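Local coordinates for protein metallo-beta-lactamase (Simiduia agarivorans, PDB 6MFI) that probably hydrolyses beta-lactam antibiotics as a class B3 metallo-beta-lactamase with two zinc ions in its active site, at residues H108-I113 with G187-A192; Y183-H188 with D212-V217. All blocks are in the same frame, centred on the assembly; numbering follows the deposited sequence.

Contact 1 (H108-I113 with G187-A192). With ZN (zinc ion), chain C.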
# COMPACT_ATOMS: atom_id res chain seq x y z
N HIS A 108 2.87 2.52 5.55
CA HIS A 108 1.56 1.90 5.37
C HIS A 108 0.82 2.57 4.22
O HIS A 108 1.07 3.73 3.89
CB HIS A 108 0.71 2.00 6.65
CG HIS A 108 0.27 3.39 6.98
ND1 HIS A 108 -0.77 4.02 6.32
CD2 HIS A 108 0.72 4.27 7.90
CE1 HIS A 108 -0.93 5.23 6.81
NE2 HIS A 108 -0.04 5.41 7.77
N SER A 109 -0.10 1.82 3.62
CA SER A 109 -1.04 2.39 2.67
C SER A 109 -2.22 2.98 3.42
O SER A 109 -2.34 4.20 3.55
CB SER A 109 -1.51 1.32 1.67
OG SER A 109 -2.05 0.20 2.34
N HIS A 110 -3.11 2.12 3.93
CA HIS A 110 -4.19 2.56 4.80
C HIS A 110 -4.35 1.55 5.93
O HIS A 110 -3.89 0.42 5.86
CB HIS A 110 -5.50 2.75 4.03
CG HIS A 110 -6.04 1.50 3.40
ND1 HIS A 110 -5.82 1.18 2.08
CD2 HIS A 110 -6.80 0.51 3.91
CE1 HIS A 110 -6.42 0.04 1.81
NE2 HIS A 110 -7.02 -0.39 2.90
N GLU A 111 -5.04 2.00 6.98
CA GLU A 111 -5.06 1.33 8.29
C GLU A 111 -6.10 0.22 8.39
O GLU A 111 -6.75 0.08 9.43
CB GLU A 111 -5.27 2.37 9.38
CG GLU A 111 -6.53 3.22 9.22
CD GLU A 111 -6.33 4.44 8.34
OE1 GLU A 111 -7.00 5.46 8.58
OE2 GLU A 111 -5.50 4.37 7.40
N HIS A 112 -6.28 -0.59 7.35
CA HIS A 112 -7.17 -1.73 7.43
C HIS A 112 -6.39 -2.99 7.80
O HIS A 112 -5.19 -3.09 7.54
CB HIS A 112 -7.92 -1.93 6.12
CG HIS A 112 -9.15 -1.09 5.98
ND1 HIS A 112 -9.99 -1.15 4.89
CD2 HIS A 112 -9.68 -0.15 6.80
CE1 HIS A 112 -10.98 -0.29 5.04
NE2 HIS A 112 -10.81 0.33 6.20
N ILE A 113 -7.10 -3.94 8.41
CA ILE A 113 -6.44 -5.11 8.99
C ILE A 113 -5.73 -5.95 7.93
O ILE A 113 -4.72 -6.60 8.21
CB ILE A 113 -7.46 -5.96 9.78
CG1 ILE A 113 -6.77 -7.13 10.48
CG2 ILE A 113 -8.58 -6.45 8.87
CD1 ILE A 113 -7.71 -8.04 11.23
N GLY A 187 -10.40 8.69 1.93
CA GLY A 187 -11.59 8.25 1.23
C GLY A 187 -11.91 6.81 1.54
O GLY A 187 -12.98 6.50 2.09
N HIS A 188 -10.99 5.90 1.20
CA HIS A 188 -11.12 4.52 1.65
C HIS A 188 -10.97 4.43 3.16
O HIS A 188 -11.71 3.69 3.82
CB HIS A 188 -10.08 3.65 0.94
CG HIS A 188 -10.21 2.19 1.25
ND1 HIS A 188 -11.14 1.38 0.63
CD2 HIS A 188 -9.53 1.40 2.10
CE1 HIS A 188 -11.02 0.15 1.10
NE2 HIS A 188 -10.05 0.13 1.99
N THR A 189 -10.01 5.16 3.72
CA THR A 189 -9.83 5.33 5.15
C THR A 189 -9.51 6.79 5.40
O THR A 189 -9.08 7.51 4.48
CB THR A 189 -8.70 4.45 5.71
OG1 THR A 189 -7.44 4.92 5.20
CG2 THR A 189 -8.89 2.99 5.33
N PRO A 190 -9.71 7.28 6.63
CA PRO A 190 -9.34 8.67 6.92
C PRO A 190 -7.84 8.94 6.79
O PRO A 190 -7.46 10.05 6.40
CB PRO A 190 -9.83 8.88 8.36
CG PRO A 190 -10.03 7.50 8.91
CD PRO A 190 -10.44 6.66 7.75
N GLY A 191 -6.99 7.97 7.11
CA GLY A 191 -5.56 8.20 7.10
C GLY A 191 -4.80 7.44 6.03
O GLY A 191 -3.65 7.06 6.24
N ALA A 192 -5.43 7.22 4.88
CA ALA A 192 -4.77 6.53 3.79
C ALA A 192 -3.67 7.39 3.18
O ALA A 192 -3.77 8.62 3.13
CB ALA A 192 -5.78 6.13 2.71
ZN ZN C . -9.04 -1.25 3.09
O HOH W 1 -9.08 -3.17 2.62
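Glu-111 and Thr-189 reach toward each other tip to tip, and beside them three histidines from the two loops bind one zinc ion. Thr-189 can be followed from its CB, which packs against the carboxylate of Glu-111, 3.5 Å from CD. From there OG1 donates a hydrogen bond to Glu-111 OE2 (3.0 Å), arriving well above the carboxylate plane, 59° out of it. The other branch, CG2, lies anti to the carbonyl carbon and slides past His-112 to place a CH-pi contact over one face of its ring, 3.7 Å from the centroid; it also touches His-110 CD2. The second carboxylate oxygen, Glu-111 OE1, takes the backbone N-H of Gly-191 on its syn lone pair (2.9 Å), so both oxygens grip the type I turn 189-192. A chi2 of -87° bends the Glu-111 chain and directs CD at this turn. His-110 and His-112 open the His-X-His-X-Asp-His motif of the metallo-beta-lactamase fold, whose Asp-114 and His-115 bind the second zinc with His-253; His-188 comes from the other half of the fold. His-110 NE2, His-112 ND1 and His-188 NE2 bind the metal, with water 1 as fourth ligand at 2.0 Å. His-188 turns the CD2 edge of its ring onto the face of His-110, planes at 63°, in an edge-to-face pair. Second-shell acceptors hold the remaining ring nitrogens: Asp-212 for His-110, Asp-149 for His-112 and the backbone O of Ser-215 for His-188. Away from the metal, Ala-192 CB meets His-110 CB at 3.6 Å, while Ala-192 CA makes a CA-H...O contact with Ser-109 O.

Contact 2 (Y183-H188 with D212-V217). With ZN (zinc ion), chain C.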
# COMPACT_ATOMS: atom_id res chain seq x y z
N TYR A 183 1.56 11.20 0.16
CA TYR A 183 0.46 12.08 -0.23
C TYR A 183 -0.81 11.58 0.44
O TYR A 183 -1.21 10.43 0.23
CB TYR A 183 0.30 12.12 -1.75
CG TYR A 183 1.53 12.59 -2.48
CD1 TYR A 183 1.78 13.94 -2.68
CD2 TYR A 183 2.46 11.68 -2.96
CE1 TYR A 183 2.91 14.37 -3.35
CE2 TYR A 183 3.60 12.10 -3.63
CZ TYR A 183 3.81 13.45 -3.82
OH TYR A 183 4.94 13.87 -4.48
N ALA A 184 -1.42 12.43 1.25
CA ALA A 184 -2.65 12.06 1.95
C ALA A 184 -3.77 11.87 0.93
O ALA A 184 -4.25 12.84 0.34
CB ALA A 184 -3.02 13.14 2.97
N THR A 185 -4.17 10.62 0.71
CA THR A 185 -5.25 10.27 -0.21
C THR A 185 -6.33 9.52 0.56
O THR A 185 -6.47 8.30 0.43
CB THR A 185 -4.74 9.44 -1.38
OG1 THR A 185 -4.13 8.24 -0.88
CG2 THR A 185 -3.71 10.22 -2.19
N PRO A 186 -7.12 10.22 1.37
CA PRO A 186 -8.16 9.56 2.16
C PRO A 186 -9.37 9.23 1.29
O PRO A 186 -9.38 9.45 0.08
CB PRO A 186 -8.50 10.60 3.22
CG PRO A 186 -8.26 11.90 2.54
CD PRO A 186 -7.10 11.68 1.59
N GLY A 187 -10.40 8.69 1.93
CA GLY A 187 -11.59 8.25 1.23
C GLY A 187 -11.91 6.81 1.54
O GLY A 187 -12.98 6.50 2.09
N HIS A 188 -10.99 5.90 1.20
CA HIS A 188 -11.12 4.52 1.65
C HIS A 188 -10.97 4.43 3.16
O HIS A 188 -11.71 3.69 3.82
CB HIS A 188 -10.08 3.65 0.94
CG HIS A 188 -10.21 2.19 1.25
ND1 HIS A 188 -11.14 1.38 0.63
CD2 HIS A 188 -9.53 1.40 2.10
CE1 HIS A 188 -11.02 0.15 1.10
NE2 HIS A 188 -10.05 0.13 1.99
N ASP A 212 -2.91 4.12 -2.91
CA ASP A 212 -3.81 3.43 -1.99
C ASP A 212 -4.99 2.84 -2.75
O ASP A 212 -5.26 3.16 -3.91
CB ASP A 212 -4.28 4.40 -0.90
CG ASP A 212 -5.06 3.70 0.20
OD1 ASP A 212 -4.45 2.93 0.96
OD2 ASP A 212 -6.29 3.91 0.29
N SER A 213 -5.71 1.94 -2.06
CA SER A 213 -6.88 1.29 -2.66
C SER A 213 -7.89 2.32 -3.16
O SER A 213 -8.41 2.20 -4.28
CB SER A 213 -7.52 0.35 -1.65
OG SER A 213 -6.59 -0.62 -1.19
N LEU A 214 -8.18 3.34 -2.35
CA LEU A 214 -9.03 4.46 -2.72
C LEU A 214 -10.45 4.03 -3.09
O LEU A 214 -11.23 4.86 -3.56
CB LEU A 214 -8.42 5.26 -3.87
CG LEU A 214 -7.09 5.96 -3.58
CD1 LEU A 214 -6.71 6.88 -4.71
CD2 LEU A 214 -7.17 6.74 -2.28
N SER A 215 -10.81 2.77 -2.87
CA SER A 215 -12.10 2.25 -3.30
C SER A 215 -13.22 2.82 -2.42
O SER A 215 -13.09 2.85 -1.19
CB SER A 215 -12.12 0.73 -3.24
OG SER A 215 -11.69 0.28 -1.97
N PRO A 216 -14.32 3.27 -3.04
CA PRO A 216 -15.52 3.73 -2.32
C PRO A 216 -16.34 2.59 -1.71
O PRO A 216 -17.55 2.51 -1.89
CB PRO A 216 -16.30 4.47 -3.41
CG PRO A 216 -15.91 3.78 -4.68
CD PRO A 216 -14.47 3.38 -4.50
N VAL A 217 -15.66 1.70 -0.99
CA VAL A 217 -16.30 0.60 -0.30
C VAL A 217 -16.38 0.95 1.17
O VAL A 217 -15.59 1.74 1.70
CB VAL A 217 -15.54 -0.73 -0.53
CG1 VAL A 217 -14.25 -0.76 0.28
CG2 VAL A 217 -16.42 -1.93 -0.21
ZN ZN C . -9.04 -1.25 3.09
O HOH W 2 -8.29 6.41 0.70
O HOH W 3 -13.37 1.70 3.08
O HOH W 1 -9.08 -3.17 2.62
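A buried contact between a zinc ligand and its second shell joins Thr-185 and His-188, in the loop after strand 178-184, to the loop 212-217. His-188 ND1 donates to the backbone O of Ser-215 (3.0 Å), nearly straight at 163°; the acceptor lies in the ring plane, and the donor meets a lone pair in the carbonyl plane. CG of His-188 lies anti to the backbone N (chi1 -175°), directed at the loop 212-217; with ND1 bonded to Ser-215 O and NE2 to zinc, metal and carbonyl together fix the ring's rotation. Ser-213 CB sits over the centre of one face, 4.3 Å from the centroid, and water 3 lies above the opposite face, offset toward the rim. Val-217 CG1 touches CE1 at the ring edge, 3.5 Å away. The loop 212-217, which links strand 206-210 to helix 228-242 of the metallo-beta-lactamase fold, opens with an Asx turn: Leu-214 N donates to Asp-212 OD2. The same oxygen accepts from water 2, which also donates to Thr-185 O (2.6 Å) and accepts from His-188 N, tying the backbone of 183-188 at two points to Asp-212, whose OD1 holds His-110. Leu-214 CD2 packs against Thr-185, 3.2 Å from O and 3.7 Å from OG1, which is hydrogen-bonded to Ser-194 OG; helices 228-242 and 274-291 also touch Leu-214. Water 3 donates to both His-188 O and Val-217 O, 2.6 Å from the latter.

How the contacts relate
From the N terminus, strand 103-107 of the seven-stranded sheet runs into 108-113; contact 1 closes a long loop from there to 187-192, which holds the last two strands of that sheet and the first two of the five-stranded sheet. Contact 2 begins just before that loop ends, at 183-188, and closes a shorter one around strands 193-199 and 206-210 to reach 212-217. The two loops therefore overlap without nesting, sharing Gly-187 and His-188. Between the contacts Asp-212 of contact 2 backs His-110 of contact 1, and Ala-192 O probably accepts from Thr-185 N. Together they join loops of both sheets around one zinc ion.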